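Local coordinates for putative acyl-CoA thioester hydrolase HI0827 (Haemophilus influenzae, PDB 1YLI), which probably hydrolyses the thioester bond of acyl-coenzyme A molecules with broad specificity, working as a hexamer of hotdog-fold subunits, at residues F68-S73 and I108-C113; V74-C79 and K102-P107. All coordinates share one frame; numbering follows the deposited sequence.

The two contacts lie on the same side of the subunit at one end of its hotdog sheet, their centres about 7 Å apart. They join along the backbone: Glu110 O lies 2.9 Å from Lys102 N and Gly109 N 2.9 Å from Lys102 O, both probably hydrogen bonds, so 108-113 returns alongside the start of 102-107. Residues 68-73 run directly into 74-79, and Ser73 CB packs 3.5 Å from Ala104 CB. Interaction 1 borders the coenzyme A pocket directly, through Phe68, Ile69, Lys70 and Pro71. Interaction 2 lies farther from the ligand, with the Asp76 side chain about 9 Å from bound coenzyme A.

Interaction 1 of 2, residues F68-S73 and I108-C113; sequences FIKPIS and IGERYC. With COA (coenzyme A), chain E.
Lys70 lies over one face of the Tyr112 ring and reaches past it to Glu110. Its CE sits 4.0 Å from the Tyr112 ring centroid and only 9° off the normal, a CH-pi contact, while Lys70 CB meets Tyr112 CE2 at 3.6 Å. At the ring edge the Tyr112 hydroxyl donates a short bond, 2.6 Å from OH to Pro71 O, lying in the carbonyl plane with a C=O...donor angle of 152°. This is the tight part: the buried Tyr112 ring under the lysine methylenes, its hydroxyl on Pro71 O. Ile72 lies beside the hydroxyl and also packs on Ile38 of helix 35-54.

Toward solvent, a bend at chi3 (71°) turns the lysine chain over the ring, bringing Lys70 NZ within cation-pi distance, 4.5 Å from the Tyr112 centroid. Lys70 NZ also forms a salt bridge with Glu110 OE2, 2.8 Å, between two partly exposed residues. Ile69 is exposed and little of it is buried against 108-113, yet its CD1 comes close to Cys113 O at 3.2 Å.

On the coenzyme A side, the CB of Pro71 points away from 108-113, and its CB and CD lie against the ligand; Phe68 O accepts a hydrogen bond from the pantetheine amide N8P, 3.0 Å. One face and the hydroxyl of Tyr112 thus hold consecutive pocket residues, Lys70 and Pro71; the carboxylate and the pi face together would be expected to stabilise the lysine's positive charge.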
ATOM      1  N   PHE B  68      11.876 -22.869  -5.170  1.00 31.88           N
ATOM      2  CA  PHE B  68      10.552 -22.460  -5.703  1.00 31.71           C
ATOM      3  C   PHE B  68      10.414 -23.232  -7.028  1.00 32.13           C
ATOM      4  O   PHE B  68      11.146 -22.965  -7.987  1.00 30.72           O
ATOM      5  CB  PHE B  68      10.468 -20.913  -5.904  1.00 30.25           C
ATOM      6  CG  PHE B  68      10.721 -20.122  -4.632  1.00 28.33           C
ATOM      7  CD1 PHE B  68       9.694 -19.871  -3.745  1.00 32.08           C
ATOM      8  CD2 PHE B  68      11.999 -19.726  -4.287  1.00 31.28           C
ATOM      9  CE1 PHE B  68       9.917 -19.171  -2.564  1.00 32.91           C
ATOM     10  CE2 PHE B  68      12.249 -19.052  -3.083  1.00 30.62           C
ATOM     11  CZ  PHE B  68      11.216 -18.797  -2.224  1.00 30.83           C
ATOM     12  N   ILE B  69       9.483 -24.177  -7.083  1.00 33.29           N
ATOM     13  CA  ILE B  69       9.436 -25.059  -8.243  1.00 34.52           C
ATOM     14  C   ILE B  69       8.635 -24.542  -9.440  1.00 34.30           C
ATOM     15  O   ILE B  69       8.913 -24.935 -10.571  1.00 32.38           O
ATOM     16  CB  ILE B  69       8.969 -26.489  -7.900  1.00 36.59           C
ATOM     17  CG1 ILE B  69       7.520 -26.499  -7.384  1.00 37.68           C
ATOM     18  CG2 ILE B  69       9.951 -27.176  -6.948  1.00 38.25           C
ATOM     19  CD1 ILE B  69       6.754 -27.822  -7.750  1.00 42.09           C
ATOM     20  N   LYS B  70       7.655 -23.668  -9.185  1.00 34.82           N
ATOM     21  CA  LYS B  70       6.745 -23.201 -10.216  1.00 35.77           C
ATOM     22  C   LYS B  70       6.366 -21.749  -9.921  1.00 34.09           C
ATOM     23  O   LYS B  70       6.261 -21.382  -8.754  1.00 32.52           O
ATOM     24  CB  LYS B  70       5.478 -24.084 -10.256  1.00 36.35           C
ATOM     25  CG  LYS B  70       5.659 -25.416 -11.024  1.00 39.08           C
ATOM     26  CD  LYS B  70       4.368 -26.273 -11.060  1.00 39.50           C
ATOM     27  CE  LYS B  70       3.267 -25.643 -12.000  1.00 45.41           C
ATOM     28  NZ  LYS B  70       2.195 -26.625 -12.502  1.00 42.72           N
ATOM     29  N   PRO B  71       6.189 -20.923 -10.980  1.00 33.66           N
ATOM     30  CA  PRO B  71       5.838 -19.513 -10.787  1.00 33.97           C
ATOM     31  C   PRO B  71       4.387 -19.321 -10.326  1.00 34.79           C
ATOM     32  O   PRO B  71       3.595 -20.262 -10.390  1.00 35.48           O
ATOM     33  CB  PRO B  71       6.053 -18.913 -12.170  1.00 33.61           C
ATOM     34  CG  PRO B  71       5.919 -20.080 -13.130  1.00 34.89           C
ATOM     35  CD  PRO B  71       6.364 -21.266 -12.409  1.00 33.26           C
ATOM     36  N   ILE B  72       4.060 -18.126  -9.830  1.00 33.74           N
ATOM     37  CA  ILE B  72       2.692 -17.798  -9.451  1.00 33.74           C
ATOM     38  C   ILE B  72       2.326 -16.562 -10.276  1.00 33.56           C
ATOM     39  O   ILE B  72       3.199 -15.691 -10.490  1.00 33.05           O
ATOM     40  CB  ILE B  72       2.634 -17.490  -7.964  1.00 33.59           C
ATOM     41  CG1 ILE B  72       3.182 -18.699  -7.169  1.00 32.63           C
ATOM     42  CG2 ILE B  72       1.195 -17.128  -7.511  1.00 33.37           C
ATOM     43  CD1 ILE B  72       3.418 -18.368  -5.666  1.00 30.91           C
ATOM     44  N   SER B  73       1.083 -16.498 -10.771  1.00 33.06           N
ATOM     45  CA  SER B  73       0.575 -15.308 -11.452  1.00 32.55           C
ATOM     46  C   SER B  73      -0.272 -14.435 -10.526  1.00 31.72           C
ATOM     47  O   SER B  73      -0.916 -14.914  -9.599  1.00 30.34           O
ATOM     48  CB  SER B  73      -0.330 -15.707 -12.611  1.00 33.58           C
ATOM     49  OG  SER B  73       0.378 -16.408 -13.602  1.00 37.04           O
ATOM     50  N   ILE B 108      -6.850 -23.758 -15.380  1.00 39.18           N
ATOM     51  CA  ILE B 108      -7.522 -23.032 -14.296  1.00 38.64           C
ATOM     52  C   ILE B 108      -8.093 -23.978 -13.237  1.00 37.69           C
ATOM     53  O   ILE B 108      -8.798 -24.923 -13.552  1.00 37.64           O
ATOM     54  CB  ILE B 108      -8.573 -22.012 -14.847  1.00 38.64           C
ATOM     55  CG1 ILE B 108      -7.864 -20.715 -15.229  1.00 39.20           C
ATOM     56  CG2 ILE B 108      -9.631 -21.674 -13.818  1.00 38.14           C
ATOM     57  CD1 ILE B 108      -8.511 -19.969 -16.342  1.00 40.56           C
ATOM     58  N   GLY B 109      -7.757 -23.718 -11.981  1.00 37.11           N
ATOM     59  CA  GLY B 109      -8.230 -24.549 -10.887  1.00 36.37           C
ATOM     60  C   GLY B 109      -7.207 -25.576 -10.442  1.00 35.89           C
ATOM     61  O   GLY B 109      -7.385 -26.194  -9.403  1.00 35.13           O
ATOM     62  N   GLU B 110      -6.128 -25.746 -11.213  1.00 35.11           N
ATOM     63  CA  GLU B 110      -5.061 -26.677 -10.829  1.00 35.55           C
ATOM     64  C   GLU B 110      -4.432 -26.231  -9.526  1.00 33.97           C
ATOM     65  O   GLU B 110      -4.237 -25.039  -9.327  1.00 31.38           O
ATOM     66  CB  GLU B 110      -3.985 -26.793 -11.934  1.00 35.58           C
ATOM     67  CG  GLU B 110      -2.570 -27.096 -11.417  1.00 38.18           C
ATOM     68  CD  GLU B 110      -1.630 -27.659 -12.486  1.00 39.98           C
ATOM     69  OE1 GLU B 110      -1.951 -28.735 -13.055  1.00 45.30           O
ATOM     70  OE2 GLU B 110      -0.563 -27.032 -12.741  1.00 45.74           O
ATOM     71  N   ARG B 111      -4.102 -27.196  -8.670  1.00 32.82           N
ATOM     72  CA  ARG B 111      -3.401 -26.942  -7.416  1.00 33.29           C
ATOM     73  C   ARG B 111      -1.997 -27.528  -7.435  1.00 32.19           C
ATOM     74  O   ARG B 111      -1.757 -28.635  -7.943  1.00 29.68           O
ATOM     75  CB  ARG B 111      -4.174 -27.554  -6.261  1.00 35.01           C
ATOM     76  CG  ARG B 111      -5.580 -27.000  -6.177  1.00 39.93           C
ATOM     77  CD  ARG B 111      -6.399 -27.651  -5.118  1.00 45.13           C
ATOM     78  NE  ARG B 111      -7.797 -27.639  -5.542  1.00 50.95           N
ATOM     79  CZ  ARG B 111      -8.750 -26.869  -5.015  1.00 53.51           C
ATOM     80  NH1 ARG B 111      -8.478 -26.033  -3.996  1.00 54.63           N
ATOM     81  NH2 ARG B 111      -9.991 -26.952  -5.505  1.00 53.53           N
ATOM     82  N   TYR B 112      -1.062 -26.781  -6.894  1.00 30.65           N
ATOM     83  CA  TYR B 112       0.310 -27.253  -6.831  1.00 31.26           C
ATOM     84  C   TYR B 112       1.030 -26.663  -5.653  1.00 30.73           C
ATOM     85  O   TYR B 112       0.600 -25.655  -5.092  1.00 30.35           O
ATOM     86  CB  TYR B 112       1.076 -26.951  -8.132  1.00 32.96           C
ATOM     87  CG  TYR B 112       1.157 -25.496  -8.530  1.00 31.89           C
ATOM     88  CD1 TYR B 112       0.129 -24.897  -9.242  1.00 33.12           C
ATOM     89  CD2 TYR B 112       2.268 -24.728  -8.203  1.00 35.27           C
ATOM     90  CE1 TYR B 112       0.193 -23.560  -9.629  1.00 35.30           C
ATOM     91  CE2 TYR B 112       2.361 -23.381  -8.596  1.00 34.58           C
ATOM     92  CZ  TYR B 112       1.319 -22.807  -9.313  1.00 36.55           C
ATOM     93  OH  TYR B 112       1.374 -21.452  -9.710  1.00 38.28           O
ATOM     94  N   CYS B 113       2.100 -27.324  -5.233  1.00 31.52           N
ATOM     95  CA  CYS B 113       2.891 -26.825  -4.127  1.00 31.38           C
ATOM     96  C   CYS B 113       4.128 -26.106  -4.680  1.00 32.31           C
ATOM     97  O   CYS B 113       4.932 -26.714  -5.360  1.00 32.95           O
ATOM     98  CB  CYS B 113       3.286 -27.985  -3.219  1.00 31.41           C
ATOM     99  SG  CYS B 113       4.232 -27.425  -1.794  1.00 32.85           S
TER
HETATM  100  N1A COA E 157      18.842 -24.669  -6.915  1.00 34.74           N
HETATM  101  C2A COA E 157      19.848 -24.037  -7.604  1.00 33.66           C
HETATM  102  N3A COA E 157      19.833 -24.031  -8.967  1.00 34.79           N
HETATM  103  C4A COA E 157      18.806 -24.624  -9.611  1.00 32.90           C
HETATM  104  C5A COA E 157      17.795 -25.272  -8.924  1.00 31.24           C
HETATM  105  C6A COA E 157      17.806 -25.279  -7.547  1.00 32.99           C
HETATM  106  N6A COA E 157      16.933 -25.977  -6.836  1.00 31.25           N
HETATM  107  N7A COA E 157      16.944 -25.802  -9.812  1.00 32.00           N
HETATM  108  C8A COA E 157      17.392 -25.481 -11.050  1.00 34.26           C
HETATM  109  N9A COA E 157      18.553 -24.762 -10.935  1.00 34.31           N
HETATM  110  C1B COA E 157      19.373 -24.201 -12.024  1.00 34.89           C
HETATM  111  C2B COA E 157      19.809 -25.243 -13.041  1.00 36.27           C
HETATM  112  O2B COA E 157      20.906 -26.028 -12.632  1.00 37.58           O
HETATM  113  C3B COA E 157      20.118 -24.339 -14.219  1.00 34.59           C
HETATM  114  O3B COA E 157      21.346 -23.674 -14.010  1.00 32.95           O
HETATM  115  P3B COA E 157      22.303 -23.166 -15.194  1.00 31.08           P
HETATM  116  O7A COA E 157      23.097 -24.394 -15.611  1.00 31.34           O
HETATM  117  O8A COA E 157      23.242 -22.100 -14.736  1.00 30.20           O
HETATM  118  O9A COA E 157      21.515 -22.740 -16.406  1.00 31.48           O
HETATM  119  C4B COA E 157      19.031 -23.280 -14.106  1.00 36.05           C
HETATM  120  O4B COA E 157      18.587 -23.326 -12.778  1.00 33.71           O
HETATM  121  C5B COA E 157      17.882 -23.531 -15.080  1.00 34.20           C
HETATM  122  O5B COA E 157      17.494 -24.888 -14.957  1.00 37.07           O
HETATM  123  P1A COA E 157      16.564 -25.503 -16.091  1.00 34.59           P
HETATM  124  O1A COA E 157      16.731 -27.002 -16.117  1.00 32.73           O
HETATM  125  O2A COA E 157      16.836 -24.829 -17.414  1.00 35.46           O
HETATM  126  O3A COA E 157      15.058 -25.017 -15.761  1.00 33.93           O
HETATM  127  P2A COA E 157      14.100 -25.813 -14.779  1.00 36.09           P
HETATM  128  O4A COA E 157      15.072 -26.484 -13.831  1.00 35.14           O
HETATM  129  O5A COA E 157      13.197 -26.791 -15.500  1.00 30.11           O
HETATM  130  O6A COA E 157      13.274 -24.609 -14.109  1.00 34.41           O
HETATM  131  CBP COA E 157      12.852 -22.469 -13.186  1.00 34.58           C
HETATM  132  CCP COA E 157      13.912 -23.520 -13.462  1.00 34.97           C
HETATM  133  CDP COA E 157      13.459 -21.444 -12.207  1.00 32.63           C
HETATM  134  CEP COA E 157      12.547 -21.848 -14.546  1.00 34.87           C
HETATM  135  CAP COA E 157      11.602 -23.135 -12.562  1.00 32.94           C
HETATM  136  OAP COA E 157      12.069 -23.905 -11.479  1.00 28.78           O
HETATM  137  C9P COA E 157      10.618 -22.096 -12.066  1.00 33.22           C
HETATM  138  O9P COA E 157       9.898 -21.332 -13.011  1.00 34.39           O
HETATM  139  N8P COA E 157      10.497 -21.916 -10.745  1.00 30.59           N
HETATM  140  C7P COA E 157       9.707 -20.838 -10.145  1.00 31.16           C
HETATM  141  C6P COA E 157      10.488 -19.535 -10.156  1.00 30.91           C
HETATM  142  C5P COA E 157       9.663 -18.408  -9.592  1.00 32.87           C
HETATM  143  O5P COA E 157       8.733 -17.934 -10.262  1.00 31.94           O
HETATM  144  N4P COA E 157      10.051 -17.957  -8.394  1.00 32.88           N
HETATM  145  C3P COA E 157       9.449 -16.804  -7.754  1.00 32.53           C
HETATM  146  C2P COA E 157       8.794 -17.186  -6.441  1.00 36.48           C
HETATM  147  S1P COA E 157       7.400 -18.289  -6.723  1.00 36.95           S

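Interaction 2 of 2, residues V74-C79 and K102-P107; sequences VGDVVC and KVASEP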
ATOM      1  N   VAL B  74      -0.263 -13.136 -10.778  1.00 31.75           N
ATOM      2  CA  VAL B  74      -1.311 -12.229 -10.221  1.00 30.48           C
ATOM      3  C   VAL B  74      -2.735 -12.766 -10.458  1.00 29.66           C
ATOM      4  O   VAL B  74      -3.122 -13.124 -11.574  1.00 27.68           O
ATOM      5  CB  VAL B  74      -1.131 -10.796 -10.785  1.00 30.81           C
ATOM      6  CG1 VAL B  74      -2.279  -9.874 -10.440  1.00 29.73           C
ATOM      7  CG2 VAL B  74       0.193 -10.214 -10.212  1.00 33.21           C
ATOM      8  N   GLY B  75      -3.502 -12.814  -9.372  1.00 30.61           N
ATOM      9  CA  GLY B  75      -4.865 -13.313  -9.378  1.00 29.46           C
ATOM     10  C   GLY B  75      -4.954 -14.720  -8.824  1.00 30.59           C
ATOM     11  O   GLY B  75      -6.046 -15.163  -8.495  1.00 29.42           O
ATOM     12  N   ASP B  76      -3.831 -15.451  -8.774  1.00 29.47           N
ATOM     13  CA  ASP B  76      -3.861 -16.836  -8.245  1.00 30.19           C
ATOM     14  C   ASP B  76      -4.127 -16.799  -6.720  1.00 29.31           C
ATOM     15  O   ASP B  76      -3.779 -15.828  -6.063  1.00 28.40           O
ATOM     16  CB  ASP B  76      -2.521 -17.567  -8.493  1.00 29.28           C
ATOM     17  CG  ASP B  76      -2.264 -17.914  -9.971  1.00 30.55           C
ATOM     18  OD1 ASP B  76      -3.191 -17.928 -10.815  1.00 25.30           O
ATOM     19  OD2 ASP B  76      -1.081 -18.231 -10.279  1.00 34.42           O
ATOM     20  N   VAL B  77      -4.762 -17.833  -6.182  1.00 29.34           N
ATOM     21  CA  VAL B  77      -4.978 -17.965  -4.748  1.00 30.85           C
ATOM     22  C   VAL B  77      -3.770 -18.685  -4.164  1.00 32.04           C
ATOM     23  O   VAL B  77      -3.337 -19.704  -4.710  1.00 32.47           O
ATOM     24  CB  VAL B  77      -6.232 -18.796  -4.427  1.00 31.91           C
ATOM     25  CG1 VAL B  77      -6.386 -18.952  -2.903  1.00 32.68           C
ATOM     26  CG2 VAL B  77      -7.497 -18.161  -5.017  1.00 29.92           C
ATOM     27  N   VAL B  78      -3.215 -18.128  -3.083  1.00 31.40           N
ATOM     28  CA  VAL B  78      -1.983 -18.596  -2.445  1.00 31.42           C
ATOM     29  C   VAL B  78      -2.271 -18.952  -0.955  1.00 32.94           C
ATOM     30  O   VAL B  78      -2.767 -18.135  -0.176  1.00 32.17           O
ATOM     31  CB  VAL B  78      -0.859 -17.544  -2.548  1.00 31.38           C
ATOM     32  CG1 VAL B  78       0.448 -18.106  -1.930  1.00 30.05           C
ATOM     33  CG2 VAL B  78      -0.599 -17.164  -3.997  1.00 31.20           C
ATOM     34  N   CYS B  79      -2.052 -20.216  -0.609  1.00 32.43           N
ATOM     35  CA  CYS B  79      -2.367 -20.761   0.696  1.00 33.99           C
ATOM     36  C   CYS B  79      -1.099 -21.196   1.437  1.00 33.61           C
ATOM     37  O   CYS B  79      -0.241 -21.895   0.871  1.00 33.56           O
ATOM     38  CB  CYS B  79      -3.264 -22.010   0.563  1.00 34.14           C
ATOM     39  SG  CYS B  79      -4.850 -21.686  -0.205  1.00 37.37           S
ATOM     40  N   LYS B 102      -4.678 -22.201  -9.287  1.00 32.22           N
ATOM     41  CA  LYS B 102      -4.480 -21.398 -10.475  1.00 34.23           C
ATOM     42  C   LYS B 102      -5.733 -20.607 -10.852  1.00 34.12           C
ATOM     43  O   LYS B 102      -6.834 -21.177 -10.944  1.00 32.90           O
ATOM     44  CB  LYS B 102      -4.125 -22.309 -11.630  1.00 34.75           C
ATOM     45  CG  LYS B 102      -2.856 -21.933 -12.279  1.00 38.49           C
ATOM     46  CD  LYS B 102      -2.202 -23.164 -12.924  1.00 41.84           C
ATOM     47  CE  LYS B 102      -0.889 -22.741 -13.550  1.00 46.48           C
ATOM     48  NZ  LYS B 102      -0.997 -21.354 -14.066  1.00 48.81           N
ATOM     49  N   VAL B 103      -5.558 -19.304 -11.070  1.00 34.19           N
ATOM     50  CA  VAL B 103      -6.649 -18.468 -11.575  1.00 35.81           C
ATOM     51  C   VAL B 103      -6.306 -17.795 -12.925  1.00 37.28           C
ATOM     52  O   VAL B 103      -7.120 -17.814 -13.837  1.00 37.27           O
ATOM     53  CB  VAL B 103      -7.038 -17.381 -10.574  1.00 35.93           C
ATOM     54  CG1 VAL B 103      -8.025 -16.399 -11.232  1.00 33.02           C
ATOM     55  CG2 VAL B 103      -7.622 -18.015  -9.303  1.00 35.63           C
ATOM     56  N   ALA B 104      -5.106 -17.227 -13.048  1.00 38.99           N
ATOM     57  CA  ALA B 104      -4.821 -16.353 -14.184  1.00 41.39           C
ATOM     58  C   ALA B 104      -4.682 -17.102 -15.503  1.00 43.10           C
ATOM     59  O   ALA B 104      -5.139 -16.621 -16.571  1.00 43.76           O
ATOM     60  CB  ALA B 104      -3.608 -15.465 -13.914  1.00 41.17           C
ATOM     61  N   SER B 105      -4.094 -18.292 -15.423  1.00 44.36           N
ATOM     62  CA  SER B 105      -3.717 -19.061 -16.604  1.00 45.73           C
ATOM     63  C   SER B 105      -4.193 -20.477 -16.500  1.00 45.52           C
ATOM     64  O   SER B 105      -4.365 -20.997 -15.393  1.00 45.13           O
ATOM     65  CB  SER B 105      -2.184 -19.094 -16.766  1.00 46.42           C
ATOM     66  OG  SER B 105      -1.787 -18.190 -17.775  1.00 49.53           O
ATOM     67  N   GLU B 106      -4.371 -21.095 -17.672  1.00 45.13           N
ATOM     68  CA  GLU B 106      -4.669 -22.513 -17.754  1.00 44.93           C
ATOM     69  C   GLU B 106      -3.459 -23.349 -17.303  1.00 44.17           C
ATOM     70  O   GLU B 106      -2.319 -22.896 -17.437  1.00 44.91           O
ATOM     71  CB  GLU B 106      -5.162 -22.874 -19.161  1.00 45.48           C
ATOM     72  CG  GLU B 106      -6.521 -22.224 -19.503  1.00 46.24           C
ATOM     73  CD  GLU B 106      -7.721 -22.997 -18.942  1.00 46.20           C
ATOM     74  OE1 GLU B 106      -7.553 -23.807 -18.001  1.00 44.62           O
ATOM     75  OE2 GLU B 106      -8.843 -22.802 -19.457  1.00 46.93           O
ATOM     76  N   PRO B 107      -3.703 -24.531 -16.700  1.00 42.80           N
ATOM     77  CA  PRO B 107      -5.054 -25.041 -16.433  1.00 41.50           C
ATOM     78  C   PRO B 107      -5.679 -24.365 -15.194  1.00 40.46           C
ATOM     79  O   PRO B 107      -5.107 -24.412 -14.101  1.00 38.74           O
ATOM     80  CB  PRO B 107      -4.839 -26.555 -16.227  1.00 41.40           C
ATOM     81  CG  PRO B 107      -3.385 -26.728 -15.874  1.00 41.38           C
ATOM     82  CD  PRO B 107      -2.652 -25.433 -16.183  1.00 42.78           C
TER
HETATM   83  O   HOH W   1       0.049 -19.910 -11.816  1.00 41.55           O
HETATM   84  O   HOH W   2      -2.273 -19.013 -13.260  1.00 46.54           O
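The connection between strands 91-101 and 111-123 turns at Val103 and Ala104, where the side chain of Asp76, just ahead of strand 77-87, accepts hydrogen bonds from two successive backbone amides. Both converge on one oxygen. Val103 N lies 2.7 Å from Asp76 OD1 with an N-H...O angle of 168°, and approaches from above the carboxylate plane. Ala104 N, at 3.0 Å from Asp76 OD1, meets the oxygen almost in line with its C-O bond, and its own bond is equally straight (171°). The two donors therefore come from distinct directions. A chi1 of -71° sets the carboxylate beside the Asp76 backbone N and carries OD1 to the turn.

Water adds a second layer. One molecule donates to Asp76 OD1 at 2.8 Å and accepts from both Lys102 NZ and Ser105 N; another links Asp76 OD2 to Lys102 NZ. Carboxylate and ammonium are thus joined through solvent, with Asp76 OD2 and Lys102 NZ 4.9 Å apart, too far for direct contact. OD2 also accepts a hydrogen bond from the amide of Ser73, so the same carboxylate ties the turn to the chain leading into its own strand. These several donors would be expected to stabilise its negative charge.

Around this polar centre, carbons press closely on two carbonyl oxygens: Val103 CB rests 3.2 Å from Gly75 O, and Ala104 CB lies 3.3 Å from Val74 O. Val77 CG2 and Val103 CG2 make a looser apolar contact at 4.3 Å.

Within the sheet, Val77 pairs through its backbone with Lys101 of strand 91-101, and its side chain packs on Arg19 and Leu21 of strand 15-21. Val78, one residue further on, lies against Trp37 and Ile38 of helix 35-54, while outside the subunit Val103 touches Lys51 of a neighbouring chain.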